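Local coordinates for protein exopolyphosphatase (Aquifex aeolicus, PDB 1T6C) that probably hydrolyses phosphoanhydride bonds in inorganic polyphosphate or guanosine pentaphosphate, as a calcium-binding member of the actin-like Ppx/GppA phosphatase family, at residues E151-F154 with K159-E162; L128-S133 with T208-G213; V116-P119 with G123-A126. One frame throughout, in Å; residues are numbered along the deposited sequence.

Interaction 1 (E151-F154 with K159-E162). With CA (calcium ion), chain C.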
loop_
_atom_site.group_PDB
_atom_site.type_symbol
_atom_site.label_atom_id
_atom_site.label_comp_id
_atom_site.label_asym_id
_atom_site.label_seq_id
_atom_site.Cartn_x
_atom_site.Cartn_y
_atom_site.Cartn_z
ATOM N N GLU A 151 -7.366 2.689 3.337
ATOM C CA GLU A 151 -7.761 2.230 4.638
ATOM C C GLU A 151 -7.400 3.277 5.686
ATOM O O GLU A 151 -6.328 3.887 5.620
ATOM C CB GLU A 151 -7.082 0.939 5.034
ATOM C CG GLU A 151 -7.680 -0.277 4.391
ATOM C CD GLU A 151 -7.406 -0.352 2.899
ATOM O OE1 GLU A 151 -6.235 -0.354 2.532
ATOM O OE2 GLU A 151 -8.372 -0.369 2.118
ATOM N N TYR A 152 -8.314 3.439 6.632
ATOM C CA TYR A 152 -8.123 4.272 7.816
ATOM C C TYR A 152 -8.101 3.350 9.039
ATOM O O TYR A 152 -9.122 2.749 9.379
ATOM C CB TYR A 152 -9.272 5.307 7.933
ATOM C CG TYR A 152 -9.180 6.340 6.846
ATOM C CD1 TYR A 152 -9.587 6.024 5.537
ATOM C CD2 TYR A 152 -8.618 7.579 7.077
ATOM C CE1 TYR A 152 -9.431 6.941 4.503
ATOM C CE2 TYR A 152 -8.439 8.492 6.054
ATOM C CZ TYR A 152 -8.854 8.183 4.784
ATOM O OH TYR A 152 -8.654 9.064 3.749
ATOM N N VAL A 153 -6.942 3.217 9.662
ATOM C CA VAL A 153 -6.737 2.236 10.725
ATOM C C VAL A 153 -6.409 2.976 11.989
ATOM O O VAL A 153 -5.370 3.619 12.086
ATOM C CB VAL A 153 -5.612 1.242 10.412
ATOM C CG1 VAL A 153 -5.704 0.049 11.350
ATOM C CG2 VAL A 153 -5.719 0.774 8.972
ATOM N N PHE A 154 -7.300 2.837 12.967
ATOM C CA PHE A 154 -7.194 3.543 14.228
ATOM C C PHE A 154 -6.724 2.612 15.329
ATOM O O PHE A 154 -7.179 1.477 15.459
ATOM C CB PHE A 154 -8.557 4.095 14.610
ATOM C CG PHE A 154 -9.118 5.062 13.627
ATOM C CD1 PHE A 154 -8.857 6.429 13.739
ATOM C CD2 PHE A 154 -9.906 4.608 12.610
ATOM C CE1 PHE A 154 -9.406 7.321 12.831
ATOM C CE2 PHE A 154 -10.465 5.510 11.681
ATOM C CZ PHE A 154 -10.202 6.840 11.793
ATOM N N LYS A 159 -2.081 -1.922 19.169
ATOM C CA LYS A 159 -3.458 -2.354 19.227
ATOM C C LYS A 159 -4.302 -1.622 18.216
ATOM O O LYS A 159 -4.408 -0.419 18.263
ATOM C CB LYS A 159 -4.057 -2.096 20.629
ATOM C CG LYS A 159 -5.466 -2.589 20.754
ATOM C CD LYS A 159 -6.003 -2.530 22.181
ATOM C CE LYS A 159 -6.893 -1.349 22.393
ATOM N NZ LYS A 159 -7.182 -1.155 23.865
ATOM N N VAL A 160 -4.899 -2.354 17.298
ATOM C CA VAL A 160 -5.880 -1.786 16.396
ATOM C C VAL A 160 -7.251 -1.798 17.071
ATOM O O VAL A 160 -7.689 -2.837 17.581
ATOM C CB VAL A 160 -5.918 -2.601 15.108
ATOM C CG1 VAL A 160 -7.034 -2.144 14.172
ATOM C CG2 VAL A 160 -4.553 -2.513 14.397
ATOM N N ARG A 161 -7.917 -0.648 17.063
ATOM C CA ARG A 161 -9.310 -0.530 17.507
ATOM C C ARG A 161 -10.327 -0.678 16.421
ATOM O O ARG A 161 -11.368 -1.307 16.601
ATOM C CB ARG A 161 -9.509 0.821 18.142
ATOM C CG ARG A 161 -8.945 0.844 19.502
ATOM C CD ARG A 161 -9.858 1.501 20.553
ATOM N NE ARG A 161 -9.042 1.777 21.721
ATOM C CZ ARG A 161 -8.135 2.720 21.754
ATOM N NH1 ARG A 161 -7.910 3.482 20.693
ATOM N NH2 ARG A 161 -7.420 2.886 22.841
ATOM N N GLU A 162 -10.044 -0.083 15.270
ATOM C CA GLU A 162 -11.031 -0.006 14.222
ATOM C C GLU A 162 -10.334 0.204 12.900
ATOM O O GLU A 162 -9.361 0.925 12.845
ATOM C CB GLU A 162 -11.969 1.171 14.464
ATOM C CG GLU A 162 -13.079 1.234 13.433
ATOM C CD GLU A 162 -14.122 2.269 13.763
ATOM O OE1 GLU A 162 -13.841 3.115 14.640
ATOM O OE2 GLU A 162 -15.211 2.218 13.145
HETATM CA CA CA C . -5.094 0.570 0.294
HETATM O O HOH W 1 -2.400 0.001 0.214
HETATM O O HOH W 2 -5.692 -2.127 0.495
#
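Two backbone N-H groups converge on Phe154 O: Arg161 N lies 2.8 Å from Phe154 O, and Glu162 N donates to the same carbonyl over a longer 3.3 Å. In return Phe154 N gives a nearly straight bond to Glu162 O (2.8 Å, N-H...O angle 169°). With Arg161 and Glu162 both facing Phe154, this is a classic beta bulge in the antiparallel hairpin of strands 149-156 and 159-166.

Glu162 O also lies at the edge of the Phe154 ring, in its plane, 3.7 Å from Phe154 CD2. On the face of strand 149-156 away from the Phe154 ring, Val153 CG1 meets Val160 CG1 at 3.8 Å, the two side chains crossing at a slant. Tyr127 of helix 119-133 packs on both valines.

At the far end of strand 149-156, Glu151 OE1 binds the calcium ion at 2.7 Å, alongside two waters and the carbonyl oxygens of Asp144, Gly146 and Ser149. Glu151 thus spends one carboxylate oxygen on the ion and the other on Ser165 OG, which should limit rotation of the carboxylate. At the bulge, Phe154 O satisfies two N-H groups at once, so strand 159-166 takes in an extra residue with both of those donors still paired.

Interaction 2 (L128-S133 with T208-G213)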
loop_
_atom_site.group_PDB
_atom_site.type_symbol
_atom_site.label_atom_id
_atom_site.label_comp_id
_atom_site.label_asym_id
_atom_site.label_seq_id
_atom_site.Cartn_x
_atom_site.Cartn_y
_atom_site.Cartn_z
ATOM N N LEU A 128 0.484 -2.582 11.894
ATOM C CA LEU A 128 1.612 -3.220 12.594
ATOM C C LEU A 128 2.957 -2.758 12.073
ATOM O O LEU A 128 3.885 -2.574 12.810
ATOM C CB LEU A 128 1.551 -4.747 12.499
ATOM C CG LEU A 128 0.381 -5.420 13.203
ATOM C CD1 LEU A 128 0.488 -6.938 13.022
ATOM C CD2 LEU A 128 0.383 -5.089 14.668
ATOM N N ALA A 129 3.089 -2.594 10.760
ATOM C CA ALA A 129 4.323 -2.092 10.212
ATOM C C ALA A 129 4.711 -0.733 10.755
ATOM O O ALA A 129 5.871 -0.483 10.977
ATOM C CB ALA A 129 4.237 -2.058 8.697
ATOM N N VAL A 130 3.708 0.122 10.928
ATOM C CA VAL A 130 3.883 1.477 11.397
ATOM C C VAL A 130 4.192 1.450 12.893
ATOM O O VAL A 130 5.046 2.193 13.376
ATOM C CB VAL A 130 2.629 2.302 11.109
ATOM C CG1 VAL A 130 2.670 3.605 11.830
ATOM C CG2 VAL A 130 2.493 2.531 9.623
ATOM N N ALA A 131 3.478 0.608 13.611
ATOM C CA ALA A 131 3.709 0.473 15.036
ATOM C C ALA A 131 5.154 0.128 15.333
ATOM O O ALA A 131 5.766 0.711 16.224
ATOM C CB ALA A 131 2.745 -0.528 15.671
ATOM N N TYR A 132 5.720 -0.785 14.567
ATOM C CA TYR A 132 7.103 -1.174 14.719
ATOM C C TYR A 132 8.072 -0.111 14.204
ATOM O O TYR A 132 9.016 0.281 14.891
ATOM C CB TYR A 132 7.360 -2.501 13.999
ATOM C CG TYR A 132 8.812 -2.821 13.994
ATOM C CD1 TYR A 132 9.416 -3.334 15.129
ATOM C CD2 TYR A 132 9.618 -2.555 12.887
ATOM C CE1 TYR A 132 10.756 -3.594 15.148
ATOM C CE2 TYR A 132 10.988 -2.803 12.912
ATOM C CZ TYR A 132 11.537 -3.308 14.066
ATOM O OH TYR A 132 12.869 -3.574 14.163
ATOM N N SER A 133 7.855 0.358 12.979
ATOM C CA SER A 133 8.852 1.176 12.291
ATOM C C SER A 133 8.841 2.653 12.589
ATOM O O SER A 133 9.828 3.345 12.258
ATOM C CB SER A 133 8.740 0.983 10.780
ATOM O OG SER A 133 7.582 1.581 10.269
ATOM N N THR A 208 -1.976 11.481 16.014
ATOM C CA THR A 208 -0.964 11.284 14.988
ATOM C C THR A 208 -1.608 10.602 13.784
ATOM O O THR A 208 -2.235 9.567 13.923
ATOM C CB THR A 208 0.169 10.358 15.483
ATOM O OG1 THR A 208 0.729 10.844 16.713
ATOM C CG2 THR A 208 1.345 10.305 14.460
ATOM N N ILE A 209 -1.398 11.187 12.617
ATOM C CA ILE A 209 -1.724 10.574 11.336
ATOM C C ILE A 209 -0.450 10.111 10.661
ATOM O O ILE A 209 0.508 10.865 10.528
ATOM C CB ILE A 209 -2.479 11.554 10.428
ATOM C CG1 ILE A 209 -3.840 11.884 11.055
ATOM C CG2 ILE A 209 -2.654 10.936 9.051
ATOM C CD1 ILE A 209 -4.642 12.915 10.289
ATOM N N VAL A 210 -0.460 8.867 10.175
ATOM C CA VAL A 210 0.655 8.329 9.427
ATOM C C VAL A 210 0.148 7.974 8.052
ATOM O O VAL A 210 -0.858 7.274 7.934
ATOM C CB VAL A 210 1.202 7.048 10.066
ATOM C CG1 VAL A 210 2.336 6.480 9.266
ATOM C CG2 VAL A 210 1.678 7.323 11.485
ATOM N N GLY A 211 0.827 8.488 7.034
ATOM C CA GLY A 211 0.450 8.224 5.657
ATOM C C GLY A 211 1.354 7.193 4.987
ATOM O O GLY A 211 2.564 7.225 5.115
ATOM N N LEU A 212 0.728 6.287 4.255
ATOM C CA LEU A 212 1.404 5.181 3.502
ATOM C C LEU A 212 1.005 5.132 2.052
ATOM O O LEU A 212 -0.106 5.526 1.693
ATOM C CB LEU A 212 1.028 3.799 4.085
ATOM C CG LEU A 212 1.573 3.344 5.436
ATOM C CD1 LEU A 212 1.374 4.366 6.557
ATOM C CD2 LEU A 212 0.949 2.056 5.829
ATOM N N GLY A 213 1.887 4.517 1.251
ATOM C CA GLY A 213 1.633 4.217 -0.150
ATOM C C GLY A 213 2.499 5.021 -1.083
ATOM O O GLY A 213 3.241 5.924 -0.676
#
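Helix 119-133 lies against one face of the six-stranded sheet of an actin-like domain, and here its last turns meet strand 208-212 through apolar side chains alone. Within residues 128-133 the contact falls to Val130, its CB directed at the strand, where Val210 and Leu212, two residues apart, point back from the same face. The CA atoms of Val130 and Val210 are 7.8 Å apart.

The two methyls of Val130 divide the work. Its CG1, anti to the backbone N (chi1 168°), sits over the fork of Val210: Val130 CG1 is 3.9 Å from Val210 CG2 and equally far from Val210 CG1, the two valines sliding past each other in opposite directions. The other branch reaches along the strand, bringing Val130 CG2 to 3.7 Å from Leu212 CD1 and 4.0 Å from Val210 CG1. An alanine here, lacking both methyls, would probably leave Val210 without its partner across the contact and Leu212 CD1 without the methyl it rests on, opening a gap between helix and strand.

One turn along, Ser133 OG bonds back to Ala129 O at 2.8 Å, while Ser133 N reaches the same carbonyl from the opposite face of its plane. Ser133 OG has a further hydrogen-bond partner in His235 NE2.

Val142 of strand 139-146 touches both Val130 and Leu212, and Ser296 of strand 292-296 packs on Val210 and Leu212 from the other neighbouring strand. Behind the helix, Leu128 and Tyr132 lean on helix 300-313.

Interaction 3 (V116-P119 with G123-A126)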
loop_
_atom_site.group_PDB
_atom_site.type_symbol
_atom_site.label_atom_id
_atom_site.label_comp_id
_atom_site.label_asym_id
_atom_site.label_seq_id
_atom_site.Cartn_x
_atom_site.Cartn_y
_atom_site.Cartn_z
ATOM N N VAL A 116 -6.370 -15.407 1.251
ATOM C CA VAL A 116 -7.050 -14.246 0.689
ATOM C C VAL A 116 -7.486 -13.369 1.841
ATOM O O VAL A 116 -8.200 -13.803 2.733
ATOM C CB VAL A 116 -8.261 -14.633 -0.192
ATOM C CG1 VAL A 116 -8.949 -13.400 -0.715
ATOM C CG2 VAL A 116 -7.807 -15.481 -1.318
ATOM N N ILE A 117 -6.984 -12.144 1.868
ATOM C CA ILE A 117 -7.287 -11.231 2.950
ATOM C C ILE A 117 -8.117 -10.043 2.453
ATOM O O ILE A 117 -8.086 -9.687 1.262
ATOM C CB ILE A 117 -6.029 -10.741 3.697
ATOM C CG1 ILE A 117 -5.091 -9.961 2.774
ATOM C CG2 ILE A 117 -5.283 -11.935 4.332
ATOM C CD1 ILE A 117 -3.936 -9.267 3.543
ATOM N N THR A 118 -8.896 -9.470 3.372
ATOM C CA THR A 118 -9.724 -8.315 3.064
ATOM C C THR A 118 -8.876 -7.036 3.074
ATOM O O THR A 118 -7.783 -7.039 3.617
ATOM C CB THR A 118 -10.813 -8.145 4.085
ATOM O OG1 THR A 118 -10.212 -7.954 5.378
ATOM C CG2 THR A 118 -11.661 -9.397 4.200
ATOM N N PRO A 119 -9.373 -5.967 2.466
ATOM C CA PRO A 119 -8.698 -4.663 2.530
ATOM C C PRO A 119 -8.538 -4.196 3.961
ATOM O O PRO A 119 -7.537 -3.595 4.330
ATOM C CB PRO A 119 -9.620 -3.765 1.690
ATOM C CG PRO A 119 -10.280 -4.716 0.780
ATOM C CD PRO A 119 -10.558 -5.900 1.595
ATOM N N GLY A 123 -5.058 -3.429 6.014
ATOM C CA GLY A 123 -4.902 -2.283 6.898
ATOM C C GLY A 123 -4.349 -2.646 8.274
ATOM O O GLY A 123 -3.449 -1.967 8.814
ATOM N N ARG A 124 -4.860 -3.727 8.829
ATOM C CA ARG A 124 -4.362 -4.221 10.113
ATOM C C ARG A 124 -2.860 -4.577 10.050
ATOM O O ARG A 124 -2.097 -4.243 10.936
ATOM C CB ARG A 124 -5.184 -5.425 10.631
ATOM C CG ARG A 124 -6.652 -5.108 10.939
ATOM C CD ARG A 124 -7.477 -6.289 11.462
ATOM N NE ARG A 124 -8.918 -5.975 11.449
ATOM C CZ ARG A 124 -9.805 -6.369 10.526
ATOM N NH1 ARG A 124 -9.468 -7.160 9.504
ATOM N NH2 ARG A 124 -11.062 -5.952 10.611
ATOM N N TYR A 125 -2.426 -5.219 8.979
ATOM C CA TYR A 125 -1.022 -5.520 8.807
ATOM C C TYR A 125 -0.203 -4.244 8.620
ATOM O O TYR A 125 0.861 -4.105 9.207
ATOM C CB TYR A 125 -0.830 -6.427 7.592
ATOM C CG TYR A 125 -1.068 -7.895 7.830
ATOM C CD1 TYR A 125 -0.287 -8.613 8.734
ATOM C CD2 TYR A 125 -2.002 -8.599 7.064
ATOM C CE1 TYR A 125 -0.481 -9.955 8.909
ATOM C CE2 TYR A 125 -2.213 -9.930 7.247
ATOM C CZ TYR A 125 -1.472 -10.605 8.182
ATOM O OH TYR A 125 -1.664 -11.952 8.341
ATOM N N ALA A 126 -0.694 -3.291 7.823
ATOM C CA ALA A 126 0.032 -2.043 7.571
ATOM C C ALA A 126 0.188 -1.290 8.871
ATOM O O ALA A 126 1.228 -0.710 9.116
ATOM C CB ALA A 126 -0.698 -1.217 6.564
#
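Residues 116-119 leave strand 114-116 and lead straight into helix 119-133, whose body includes residues 123-126. The first helical turn is tied by Gly123 N donating to Pro119 O, 3.0 Å apart with an N-H...O angle of 156°; the CA atoms of Pro119 and Gly123 are 6.3 Å apart. Thr118 holds the N-cap position, its OG1 accepting from Gln121 N just inside the helix.

Among the side chains, Ile117 and Tyr125 make the apolar contact. Ile117 CD1 comes up to the edge of the Tyr125 ring, near the ring plane, and stands 4.1 Å from Tyr125 CD2 and the same distance from Tyr125 CE2. Ile117 CG1 lies between the backbone N and the carbonyl carbon (chi1 62°), and the extended chain beyond it (chi2 171°) carries CD1 toward the ring. Leu300 of helix 300-313 touches both residues, while Val88 of strand 84-89 packs on Ile117.

Arg124 runs extended toward the helix start, and Arg124 NH1 stops 4.3 Å from Thr118 OG1, hydrogen-bonded instead to Gln121 OE1. Gln121 is therefore a shared partner, through its backbone N for Thr118 and its side-chain oxygen for Arg124. The chemistry is that of a capped helix start: the threonine hydroxyl satisfies an N-H of the first turn, while the apolar contact of Ile117 with Tyr125, both buried, joins the incoming loop to the helix.

From the N terminus, interaction 3 closes first, a tight local loop where the chain passes from strand 114-116 into helix 119-133. The same helix then supplies residues 128-133, whose partner strand 208-212 comes only after a long excursion. Within that excursion the hairpin of interaction 1 opens and closes, so interaction 1 nests in interaction 2, while interaction 3 precedes both. Interactions 1 and 2 reach one sheet without touching, their nearest atoms about 6 Å apart. Interaction 3 touches each: Glu151 CG packs on Pro119 O, and Leu212 CD2 on Ala126 CB. Helix 119-133 thus runs from strand 114-116 of one sheet onto the other, its first turns beside calcium-site strand 149-156, its later turns over strand 208-212.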